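Local coordinates for sensor protein (Rhodopseudomonas palustris, PDB 2OOL) that senses light through a bound biliverdin chromophore, this piece being the chromophore-binding PAS-GAF part of a probable histidine kinase, at residues Leu156-Ala169 with Ile317-Glu329. Sequence-based numbering, arbitrary orientation.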
loop_
_atom_site.group_PDB
_atom_site.type_symbol
_atom_site.label_atom_id
_atom_site.label_comp_id
_atom_site.label_asym_id
_atom_site.label_seq_id
_atom_site.Cartn_x
_atom_site.Cartn_y
_atom_site.Cartn_z
ATOM N N LEU A 156 0.067 -13.404 3.065
ATOM C CA LEU A 156 -1.078 -13.721 3.883
ATOM C C LEU A 156 -2.001 -14.620 3.080
ATOM O O LEU A 156 -2.522 -15.589 3.600
ATOM C CB LEU A 156 -1.794 -12.423 4.276
ATOM C CG LEU A 156 -2.116 -12.117 5.733
ATOM C CD1 LEU A 156 -1.172 -12.688 6.705
ATOM C CD2 LEU A 156 -2.210 -10.558 5.934
ATOM N N GLN A 157 -2.138 -14.335 1.789
ATOM C CA GLN A 157 -3.086 -15.049 0.941
ATOM C C GLN A 157 -2.695 -16.472 0.554
ATOM O O GLN A 157 -3.560 -17.224 0.101
ATOM C CB GLN A 157 -3.382 -14.242 -0.321
ATOM C CG GLN A 157 -4.136 -12.920 -0.067
ATOM C CD GLN A 157 -5.052 -12.570 -1.212
ATOM O OE1 GLN A 157 -4.718 -11.731 -2.072
ATOM N NE2 GLN A 157 -6.212 -13.237 -1.259
ATOM N N THR A 158 -1.416 -16.837 0.709
ATOM C CA THR A 158 -0.987 -18.240 0.580
ATOM C C THR A 158 -0.551 -18.875 1.906
ATOM O O THR A 158 0.086 -19.917 1.897
ATOM C CB THR A 158 0.171 -18.401 -0.453
ATOM O OG1 THR A 158 1.244 -17.508 -0.130
ATOM C CG2 THR A 158 -0.323 -18.160 -1.904
ATOM N N ALA A 159 -0.893 -18.268 3.041
ATOM C CA ALA A 159 -0.650 -18.868 4.361
ATOM C C ALA A 159 -1.453 -20.158 4.503
ATOM O O ALA A 159 -2.652 -20.162 4.221
ATOM C CB ALA A 159 -1.049 -17.890 5.467
ATOM N N ALA A 160 -0.799 -21.241 4.946
ATOM C CA ALA A 160 -1.404 -22.585 4.930
ATOM C C ALA A 160 -2.111 -22.950 6.245
ATOM O O ALA A 160 -2.979 -23.845 6.276
ATOM C CB ALA A 160 -0.335 -23.649 4.587
ATOM N N ASP A 161 -1.712 -22.291 7.329
ATOM C CA ASP A 161 -2.379 -22.451 8.613
ATOM C C ASP A 161 -2.530 -21.082 9.298
ATOM O O ASP A 161 -1.947 -20.093 8.852
ATOM C CB ASP A 161 -1.622 -23.450 9.489
ATOM C CG ASP A 161 -0.222 -22.988 9.843
ATOM O OD1 ASP A 161 -0.092 -21.939 10.480
ATOM O OD2 ASP A 161 0.756 -23.683 9.516
ATOM N N LEU A 162 -3.315 -21.050 10.374
ATOM C CA LEU A 162 -3.699 -19.809 11.040
ATOM C C LEU A 162 -2.555 -19.124 11.790
ATOM O O LEU A 162 -2.360 -17.929 11.642
ATOM C CB LEU A 162 -4.885 -20.056 12.002
ATOM C CG LEU A 162 -5.493 -18.860 12.728
ATOM C CD1 LEU A 162 -6.182 -17.961 11.705
ATOM C CD2 LEU A 162 -6.486 -19.301 13.833
ATOM N N PRO A 163 -1.817 -19.864 12.627
ATOM C CA PRO A 163 -0.697 -19.171 13.282
ATOM C C PRO A 163 0.285 -18.533 12.293
ATOM O O PRO A 163 0.856 -17.503 12.597
ATOM C CB PRO A 163 -0.018 -20.277 14.096
ATOM C CG PRO A 163 -1.083 -21.346 14.254
ATOM C CD PRO A 163 -1.914 -21.284 13.024
ATOM N N THR A 164 0.472 -19.129 11.122
ATOM C CA THR A 164 1.321 -18.529 10.086
ATOM C C THR A 164 0.674 -17.244 9.539
ATOM O O THR A 164 1.352 -16.241 9.343
ATOM C CB THR A 164 1.591 -19.521 8.938
ATOM O OG1 THR A 164 2.082 -20.752 9.490
ATOM C CG2 THR A 164 2.626 -18.979 7.933
ATOM N N ALA A 165 -0.634 -17.285 9.302
ATOM C CA ALA A 165 -1.336 -16.133 8.767
ATOM C C ALA A 165 -1.267 -14.991 9.787
ATOM O O ALA A 165 -0.935 -13.858 9.441
ATOM C CB ALA A 165 -2.774 -16.480 8.447
ATOM N N CYS A 166 -1.540 -15.327 11.044
ATOM C CA CYS A 166 -1.533 -14.347 12.110
ATOM C C CYS A 166 -0.172 -13.725 12.327
ATOM O O CYS A 166 -0.084 -12.510 12.580
ATOM C CB CYS A 166 -2.087 -14.948 13.402
ATOM S SG CYS A 166 -3.861 -15.245 13.259
ATOM N N TRP A 167 0.874 -14.528 12.212
ATOM C CA TRP A 167 2.252 -14.054 12.388
ATOM C C TRP A 167 2.730 -13.172 11.218
ATOM O O TRP A 167 3.425 -12.192 11.423
ATOM C CB TRP A 167 3.233 -15.224 12.653
ATOM C CG TRP A 167 4.624 -14.701 12.848
ATOM C CD1 TRP A 167 5.201 -14.286 14.013
ATOM C CD2 TRP A 167 5.579 -14.446 11.813
ATOM N NE1 TRP A 167 6.481 -13.825 13.773
ATOM C CE2 TRP A 167 6.723 -13.895 12.425
ATOM C CE3 TRP A 167 5.577 -14.642 10.424
ATOM C CZ2 TRP A 167 7.852 -13.537 11.698
ATOM C CZ3 TRP A 167 6.706 -14.298 9.702
ATOM C CH2 TRP A 167 7.831 -13.756 10.340
ATOM N N ILE A 168 2.350 -13.509 9.995
ATOM C CA ILE A 168 2.616 -12.637 8.866
ATOM C C ILE A 168 1.955 -11.282 9.168
ATOM O O ILE A 168 2.572 -10.259 9.038
ATOM C CB ILE A 168 2.092 -13.248 7.526
ATOM C CG1 ILE A 168 2.928 -14.496 7.140
ATOM C CG2 ILE A 168 2.107 -12.203 6.398
ATOM C CD1 ILE A 168 2.210 -15.583 6.315
ATOM N N ALA A 169 0.711 -11.278 9.620
ATOM C CA ALA A 169 0.016 -10.007 9.907
ATOM C C ALA A 169 0.762 -9.205 10.956
ATOM O O ALA A 169 1.009 -8.030 10.740
ATOM C CB ALA A 169 -1.414 -10.253 10.341
ATOM N N ILE A 317 -4.342 -4.691 6.274
ATOM C CA ILE A 317 -3.696 -5.953 6.651
ATOM C C ILE A 317 -4.654 -6.862 7.440
ATOM O O ILE A 317 -4.745 -8.083 7.188
ATOM C CB ILE A 317 -2.379 -5.680 7.393
ATOM C CG1 ILE A 317 -1.295 -5.281 6.372
ATOM C CG2 ILE A 317 -1.859 -6.916 8.186
ATOM C CD1 ILE A 317 -0.165 -4.504 6.961
ATOM N N ALA A 318 -5.372 -6.243 8.358
ATOM C CA ALA A 318 -6.319 -6.902 9.208
ATOM C C ALA A 318 -7.449 -7.478 8.394
ATOM O O ALA A 318 -7.876 -8.616 8.644
ATOM C CB ALA A 318 -6.856 -5.941 10.234
ATOM N N GLN A 319 -7.964 -6.687 7.448
ATOM C CA GLN A 319 -9.058 -7.132 6.598
ATOM C C GLN A 319 -8.627 -8.337 5.690
ATOM O O GLN A 319 -9.430 -9.249 5.448
ATOM C CB GLN A 319 -9.608 -5.991 5.750
ATOM C CG GLN A 319 -10.351 -4.849 6.527
ATOM C CD GLN A 319 -10.687 -3.653 5.636
ATOM O OE1 GLN A 319 -10.276 -3.622 4.471
ATOM N NE2 GLN A 319 -11.391 -2.621 6.200
ATOM N N VAL A 320 -7.406 -8.344 5.173
ATOM C CA VAL A 320 -6.925 -9.504 4.385
ATOM C C VAL A 320 -6.740 -10.744 5.252
ATOM O O VAL A 320 -7.040 -11.892 4.807
ATOM C CB VAL A 320 -5.598 -9.201 3.663
ATOM C CG1 VAL A 320 -5.001 -10.505 2.932
ATOM C CG2 VAL A 320 -5.780 -8.066 2.695
ATOM N N LEU A 321 -6.200 -10.524 6.461
ATOM C CA LEU A 321 -6.084 -11.575 7.481
ATOM C C LEU A 321 -7.489 -12.140 7.734
ATOM O O LEU A 321 -7.698 -13.355 7.712
ATOM C CB LEU A 321 -5.507 -11.011 8.799
ATOM C CG LEU A 321 -5.312 -11.987 9.977
ATOM C CD1 LEU A 321 -4.411 -13.206 9.592
ATOM C CD2 LEU A 321 -4.794 -11.337 11.251
ATOM N N THR A 322 -8.447 -11.256 7.964
ATOM C CA THR A 322 -9.834 -11.653 8.203
ATOM C C THR A 322 -10.364 -12.590 7.123
ATOM O O THR A 322 -10.912 -13.650 7.430
ATOM C CB THR A 322 -10.723 -10.407 8.330
ATOM O OG1 THR A 322 -10.162 -9.536 9.334
ATOM C CG2 THR A 322 -12.177 -10.784 8.687
ATOM N N TRP A 323 -10.175 -12.240 5.860
ATOM C CA TRP A 323 -10.553 -13.141 4.764
ATOM C C TRP A 323 -9.852 -14.509 4.829
ATOM O O TRP A 323 -10.475 -15.557 4.576
ATOM C CB TRP A 323 -10.206 -12.500 3.434
ATOM C CG TRP A 323 -10.413 -13.376 2.280
ATOM C CD1 TRP A 323 -9.467 -14.036 1.574
ATOM C CD2 TRP A 323 -11.665 -13.685 1.670
ATOM N NE1 TRP A 323 -10.047 -14.756 0.566
ATOM C CE2 TRP A 323 -11.400 -14.564 0.605
ATOM C CE3 TRP A 323 -12.990 -13.319 1.935
ATOM C CZ2 TRP A 323 -12.412 -15.080 -0.215
ATOM C CZ3 TRP A 323 -14.001 -13.826 1.110
ATOM C CH2 TRP A 323 -13.703 -14.699 0.055
ATOM N N GLN A 324 -8.558 -14.507 5.145
ATOM C CA GLN A 324 -7.803 -15.742 5.166
ATOM C C GLN A 324 -8.161 -16.655 6.341
ATOM O O GLN A 324 -8.100 -17.881 6.222
ATOM C CB GLN A 324 -6.304 -15.477 5.146
ATOM C CG GLN A 324 -5.471 -16.706 4.722
ATOM C CD GLN A 324 -5.566 -17.066 3.230
ATOM O OE1 GLN A 324 -6.321 -16.465 2.452
ATOM N NE2 GLN A 324 -4.769 -18.030 2.831
ATOM N N ILE A 325 -8.514 -16.071 7.470
ATOM C CA ILE A 325 -9.048 -16.836 8.598
ATOM C C ILE A 325 -10.198 -17.713 8.128
ATOM O O ILE A 325 -10.214 -18.922 8.393
ATOM C CB ILE A 325 -9.563 -15.902 9.717
ATOM C CG1 ILE A 325 -8.374 -15.322 10.511
ATOM C CG2 ILE A 325 -10.506 -16.685 10.620
ATOM C CD1 ILE A 325 -8.644 -14.042 11.314
ATOM N N GLY A 326 -11.129 -17.094 7.406
ATOM C CA GLY A 326 -12.266 -17.773 6.827
ATOM C C GLY A 326 -11.870 -18.856 5.842
ATOM O O GLY A 326 -12.375 -19.983 5.929
ATOM N N VAL A 327 -10.958 -18.531 4.921
ATOM C CA VAL A 327 -10.468 -19.517 3.937
ATOM C C VAL A 327 -9.905 -20.733 4.660
ATOM O O VAL A 327 -10.148 -21.880 4.245
ATOM C CB VAL A 327 -9.411 -18.928 2.976
ATOM C CG1 VAL A 327 -9.001 -19.952 1.945
ATOM C CG2 VAL A 327 -9.945 -17.665 2.270
ATOM N N LEU A 328 -9.170 -20.494 5.742
ATOM C CA LEU A 328 -8.565 -21.579 6.517
ATOM C C LEU A 328 -9.602 -22.398 7.299
ATOM O O LEU A 328 -9.563 -23.623 7.263
ATOM C CB LEU A 328 -7.469 -21.040 7.442
ATOM C CG LEU A 328 -6.196 -20.607 6.702
ATOM C CD1 LEU A 328 -5.196 -19.942 7.631
ATOM C CD2 LEU A 328 -5.541 -21.799 5.962
ATOM N N GLU A 329 -10.517 -21.722 7.989
ATOM C CA GLU A 329 -11.640 -22.373 8.680
ATOM C C GLU A 329 -12.380 -23.288 7.696
ATOM O O GLU A 329 -12.460 -24.512 7.914
ATOM C CB GLU A 329 -12.590 -21.329 9.347
ATOM C CG GLU A 329 -12.471 -21.265 10.913
ATOM C CD GLU A 329 -12.752 -19.887 11.576
ATOM O OE1 GLU A 329 -11.909 -19.461 12.438
ATOM O OE2 GLU A 329 -13.803 -19.243 11.270
#
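The side-chain amide of Q324 reaches across to the chain between L156 and D161, where its NE2 donates two weak hydrogen bonds, to Q157 O at 3.1 Å and, more nearly straight, to A159 O at 3.3 Å. A glutamine suits this place because its amide offers two N-H groups to a turn of backbone carbonyls, while its CG lies against L156 O. The bend at chi2 (72°) carries the amide round to them. A leucine here would probably leave both carbonyls without this donor and the turn less firmly tied to the helix. D161 caps helix 162-177, its OD1 accepting from T164 N and T164 OG1. Segments 162-169 and 317-329 run antiparallel (175° between their axes, 10.1 Å at closest approach), on helices 162-177 and 308-332 of the GAF domain, whose sheet they back: I325 also touches strands 280-288 and 291-300, and C166 strand 193-200. L321 is a knob in the hole formed by L156 with A165, C166 and A169 of helix 162-177: its CD2 meets A169 CB at 3.7 Å, and the small alanines make room for its branches. The forked end of L328 covers two backbone groups separately, CD2 against A160 O (3.3 Å) and CD1 against D161 C, while L162 extends CD1 onto I325 CG1 at 3.6 Å. Beside W323 of the second subunit, the side chains of Q157 and V320 cross at about a right angle, CG against CG1.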